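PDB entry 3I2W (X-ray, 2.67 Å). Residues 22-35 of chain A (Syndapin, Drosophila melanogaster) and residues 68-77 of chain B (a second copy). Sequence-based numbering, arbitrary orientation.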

# COMPACT_ATOMS: atom_id res chain seq x y z
N LYS A 22 5.04 -16.14 29.14
CA LYS A 22 3.95 -16.08 28.18
C LYS A 22 3.79 -14.70 27.47
O LYS A 22 3.50 -14.63 26.28
N LEU A 23 3.95 -13.61 28.20
CA LEU A 23 3.81 -12.33 27.61
C LEU A 23 4.92 -12.11 26.59
O LEU A 23 4.64 -11.52 25.58
N CYS A 24 6.13 -12.61 26.80
CA CYS A 24 7.17 -12.39 25.80
C CYS A 24 6.76 -13.04 24.49
O CYS A 24 7.07 -12.52 23.42
N ASN A 25 6.08 -14.18 24.56
CA ASN A 25 5.70 -14.83 23.35
C ASN A 25 4.63 -13.99 22.67
O ASN A 25 4.71 -13.73 21.45
N ASP A 26 3.62 -13.57 23.44
CA ASP A 26 2.64 -12.63 22.93
C ASP A 26 3.26 -11.35 22.34
O ASP A 26 2.83 -10.86 21.29
N LEU A 27 4.25 -10.79 23.00
CA LEU A 27 4.76 -9.59 22.46
C LEU A 27 5.38 -9.89 21.11
O LEU A 27 5.12 -9.19 20.14
N GLN A 28 6.17 -10.94 20.99
CA GLN A 28 6.77 -11.19 19.71
C GLN A 28 5.71 -11.47 18.69
O GLN A 28 5.85 -11.05 17.58
N GLN A 29 4.63 -12.15 19.03
CA GLN A 29 3.60 -12.41 18.04
C GLN A 29 2.97 -11.08 17.57
O GLN A 29 2.87 -10.84 16.38
N LEU A 30 2.59 -10.20 18.49
CA LEU A 30 2.15 -8.85 18.17
C LEU A 30 3.04 -8.18 17.10
O LEU A 30 2.56 -7.82 16.01
N ILE A 31 4.30 -7.96 17.44
CA ILE A 31 5.23 -7.37 16.50
C ILE A 31 5.30 -8.15 15.18
O ILE A 31 5.11 -7.58 14.10
N GLN A 32 5.56 -9.45 15.23
CA GLN A 32 5.46 -10.21 14.01
C GLN A 32 4.20 -9.84 13.15
O GLN A 32 4.28 -9.62 11.95
N GLU A 33 3.03 -9.80 13.76
CA GLU A 33 1.86 -9.45 13.05
C GLU A 33 1.92 -8.03 12.43
O GLU A 33 1.42 -7.82 11.37
N ARG A 34 2.56 -7.07 13.08
CA ARG A 34 2.58 -5.72 12.58
C ARG A 34 3.50 -5.76 11.38
O ARG A 34 3.12 -5.38 10.26
N ALA A 35 4.70 -6.26 11.60
CA ALA A 35 5.63 -6.46 10.51
C ALA A 35 4.97 -7.11 9.31
O ALA A 35 5.34 -6.77 8.19
N ALA B 68 1.03 1.04 28.36
CA ALA B 68 2.07 1.16 27.32
C ALA B 68 1.89 0.25 26.11
O ALA B 68 2.04 0.74 24.99
N TRP B 69 1.57 -1.04 26.32
CA TRP B 69 1.38 -1.96 25.20
C TRP B 69 0.29 -1.35 24.36
O TRP B 69 0.37 -1.38 23.15
N LYS B 70 -0.74 -0.80 25.00
CA LYS B 70 -1.90 -0.29 24.25
C LYS B 70 -1.55 0.91 23.37
O LYS B 70 -2.10 1.08 22.29
N GLY B 71 -0.65 1.74 23.84
CA GLY B 71 -0.07 2.75 22.98
C GLY B 71 0.17 2.35 21.52
O GLY B 71 -0.06 3.14 20.61
N VAL B 72 0.63 1.13 21.30
CA VAL B 72 0.95 0.72 19.97
C VAL B 72 -0.34 0.64 19.15
O VAL B 72 -0.35 0.99 18.02
N LEU B 73 -1.42 0.18 19.76
CA LEU B 73 -2.70 0.00 19.08
C LEU B 73 -3.32 1.36 18.75
O LEU B 73 -3.94 1.55 17.71
N THR B 74 -3.16 2.32 19.64
CA THR B 74 -3.55 3.67 19.36
C THR B 74 -2.76 4.24 18.16
O THR B 74 -3.36 4.82 17.30
N GLU B 75 -1.43 4.05 18.13
CA GLU B 75 -0.56 4.42 17.00
C GLU B 75 -1.11 3.96 15.66
O GLU B 75 -1.27 4.74 14.73
N SER B 76 -1.40 2.68 15.57
CA SER B 76 -1.82 2.14 14.34
C SER B 76 -3.21 2.67 14.00
O SER B 76 -3.68 2.55 12.87
N GLU B 77 -3.91 3.24 14.98
CA GLU B 77 -5.24 3.68 14.66
C GLU B 77 -5.17 5.04 13.97
O GLU B 77 -5.83 5.30 12.97

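The two helices run nearly parallel, 12° apart, but their axes come no closer than 12.4 Å. At that axis separation the contact is made by side chains, and the apolar centre is built round one large one, W69(B), which loses 117 Å² to the facing helix, more than any other residue here. Its CA-to-CB bond points toward chain A, and with chi1 m (-82°) and chi2 at 62° the indole crosses the space between the helices and presses its six-membered ring against the two turns from L23(A) to L30(A).

Around that ring the surroundings are sorted by geometry. L27(A), t/p, leaves its backbone sideways, yet its CD1 sits over one face, 4.0 Å from the centroid of the six-membered ring of W69(B) and 13° off the normal, a CH-pi contact; its CB lies 3.7 Å from CH2 of W69(B). The ring edge meets the helix itself: CH2 of W69(B) is 3.8 Å from O of L23(A) and 4.1 Å from CB of D26(A). O of L23(A) already accepts the helical hydrogen bond from N of L27(A) (2.7 Å), so the tryptophan packs against a satisfied backbone. L23(A), m/t, adds an apolar contact from its CD2 to CZ2 of W69(B) at 4.3 Å, while NE1 of the indole is hydrogen-bonded elsewhere in the structure.

One turn on from L27(A), L30(A) points toward chain B and gives up 62 Å². Chi1 is t, but chi2 at 134° lies between wells. Its CD1 reaches CE3 of W69(B) at 4.2 Å and CD2 of L73(B) at 4.4 Å, and its CD2 meets CG1 of V72(B) at 4.1 Å. V72(B), with chi1 at 147°, between wells, points toward chain A; L73(B), m/t, starts away from it, and its end comes nearer.

Beyond the leucine the contact turns polar. R34(A), t/p/t with chi4 at -94°, points toward chain B and extends its guanidinium to E75(B), whose OE1 lies at the guanidinium edge, near its plane. E75(B) points toward chain A, t at chi1 with chi2 at -106°, also between wells. OE1 of E75(B) accepts from both NH1 (2.7 Å) and NH2 (2.8 Å) of R34(A), a salt bridge supplemented by a weak bond from NH2 of R34(A) to OE2 of E75(B) at 3.4 Å. Beside it, CB of S76(B) lies 3.6 Å from NH1 of R34(A); the serine, chi1 p, turns its OG back to O of L73(B), 2.9 Å away.

The pattern to read here is a large aromatic side chain from one helix at the apolar centre, aliphatic side chains next along the contact, and an arginine from the other helix carrying the polar edge.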

# COMPACT_ATOMS: atom_id res chain seq x y z
CB LYS A 22 2.65 -16.47 28.85
CG LYS A 22 2.31 -17.92 28.60
CD LYS A 22 1.11 -18.40 29.42
CE LYS A 22 1.33 -19.83 29.84
NZ LYS A 22 0.29 -20.17 30.81
CB LEU A 23 3.77 -11.22 28.66
CG LEU A 23 2.55 -11.14 29.57
CD1 LEU A 23 2.85 -10.25 30.71
CD2 LEU A 23 1.31 -10.64 28.88
CB CYS A 24 8.51 -13.01 26.20
SG CYS A 24 9.18 -12.33 27.62
CB ASN A 25 5.13 -16.21 23.65
CG ASN A 25 6.21 -17.28 23.96
OD1 ASN A 25 7.44 -17.09 23.82
ND2 ASN A 25 5.73 -18.41 24.44
CB ASP A 26 1.64 -12.25 24.00
CG ASP A 26 0.71 -13.39 24.36
OD1 ASP A 26 0.79 -14.43 23.67
OD2 ASP A 26 -0.08 -13.23 25.36
CB LEU A 27 5.72 -8.93 23.43
CG LEU A 27 6.31 -7.61 22.96
CD1 LEU A 27 5.17 -6.66 22.66
CD2 LEU A 27 7.27 -7.08 24.06
CB GLN A 28 7.72 -12.34 19.74
CG GLN A 28 9.00 -12.02 20.37
CD GLN A 28 9.71 -13.29 20.90
OE1 GLN A 28 10.67 -13.79 20.31
NE2 GLN A 28 9.21 -13.80 22.02
CB GLN A 29 2.55 -13.37 18.59
CG GLN A 29 1.81 -14.22 17.61
CD GLN A 29 0.43 -14.65 18.19
OE1 GLN A 29 0.31 -15.25 19.29
NE2 GLN A 29 -0.63 -14.35 17.43
CB LEU A 30 2.13 -7.96 19.40
CG LEU A 30 1.39 -6.63 19.20
CD1 LEU A 30 0.46 -6.35 20.36
CD2 LEU A 30 2.30 -5.41 18.91
CB ILE A 31 6.59 -7.22 17.18
CG1 ILE A 31 6.44 -6.19 18.29
CG2 ILE A 31 7.69 -6.82 16.18
CD1 ILE A 31 7.34 -6.43 19.39
CB GLN A 32 5.40 -11.69 14.38
CG GLN A 32 5.56 -12.64 13.17
CD GLN A 32 6.89 -12.43 12.49
OE1 GLN A 32 6.96 -12.01 11.34
NE2 GLN A 32 7.96 -12.68 13.22
CB GLU A 33 0.60 -9.73 13.89
CG GLU A 33 0.38 -11.26 14.03
CD GLU A 33 -0.97 -11.68 14.63
OE1 GLU A 33 -1.85 -10.84 14.92
OE2 GLU A 33 -1.15 -12.90 14.83
CB ARG A 34 3.08 -4.80 13.65
CG ARG A 34 3.24 -3.39 13.26
CD ARG A 34 1.97 -2.78 12.65
NE ARG A 34 2.28 -1.42 12.21
CZ ARG A 34 2.09 -0.36 12.96
NH1 ARG A 34 1.51 -0.49 14.10
NH2 ARG A 34 2.42 0.83 12.56
CB ALA A 35 6.80 -7.31 10.95
CB ALA B 68 3.45 1.01 27.88
CB TRP B 69 0.83 -3.33 25.60
CG TRP B 69 1.71 -4.42 26.13
CD1 TRP B 69 2.45 -4.42 27.28
CD2 TRP B 69 1.83 -5.74 25.59
NE1 TRP B 69 3.08 -5.63 27.46
CE2 TRP B 69 2.69 -6.47 26.44
CE3 TRP B 69 1.30 -6.38 24.47
CZ2 TRP B 69 3.02 -7.80 26.20
CZ3 TRP B 69 1.64 -7.68 24.23
CH2 TRP B 69 2.48 -8.38 25.09
CB LYS B 70 -3.02 0.11 25.16
CG LYS B 70 -3.53 -0.94 26.02
CD LYS B 70 -4.63 -1.68 25.39
CE LYS B 70 -5.68 -2.04 26.45
NZ LYS B 70 -6.12 -0.83 27.23
CB VAL B 72 1.71 -0.62 20.01
CG1 VAL B 72 1.40 -1.44 18.84
CG2 VAL B 72 3.12 -0.39 19.98
CB LEU B 73 -3.67 -0.83 19.93
CG LEU B 73 -3.19 -2.15 20.62
CD1 LEU B 73 -4.35 -2.82 21.24
CD2 LEU B 73 -2.50 -3.19 19.74
CB THR B 74 -3.44 4.50 20.63
OG1 THR B 74 -4.64 4.32 21.37
CG2 THR B 74 -3.27 5.97 20.35
CB GLU B 75 0.80 3.78 17.13
CG GLU B 75 1.73 4.28 16.11
CD GLU B 75 2.06 3.33 14.93
OE1 GLU B 75 1.65 2.13 14.88
OE2 GLU B 75 2.82 3.84 14.04
CB SER B 76 -1.84 0.63 14.48
OG SER B 76 -2.90 0.24 15.36
CB GLU B 77 -6.18 3.60 15.87
CG GLU B 77 -6.94 2.26 15.78
CD GLU B 77 -7.89 1.91 16.94
OE1 GLU B 77 -8.45 0.76 16.86
OE2 GLU B 77 -8.09 2.72 17.90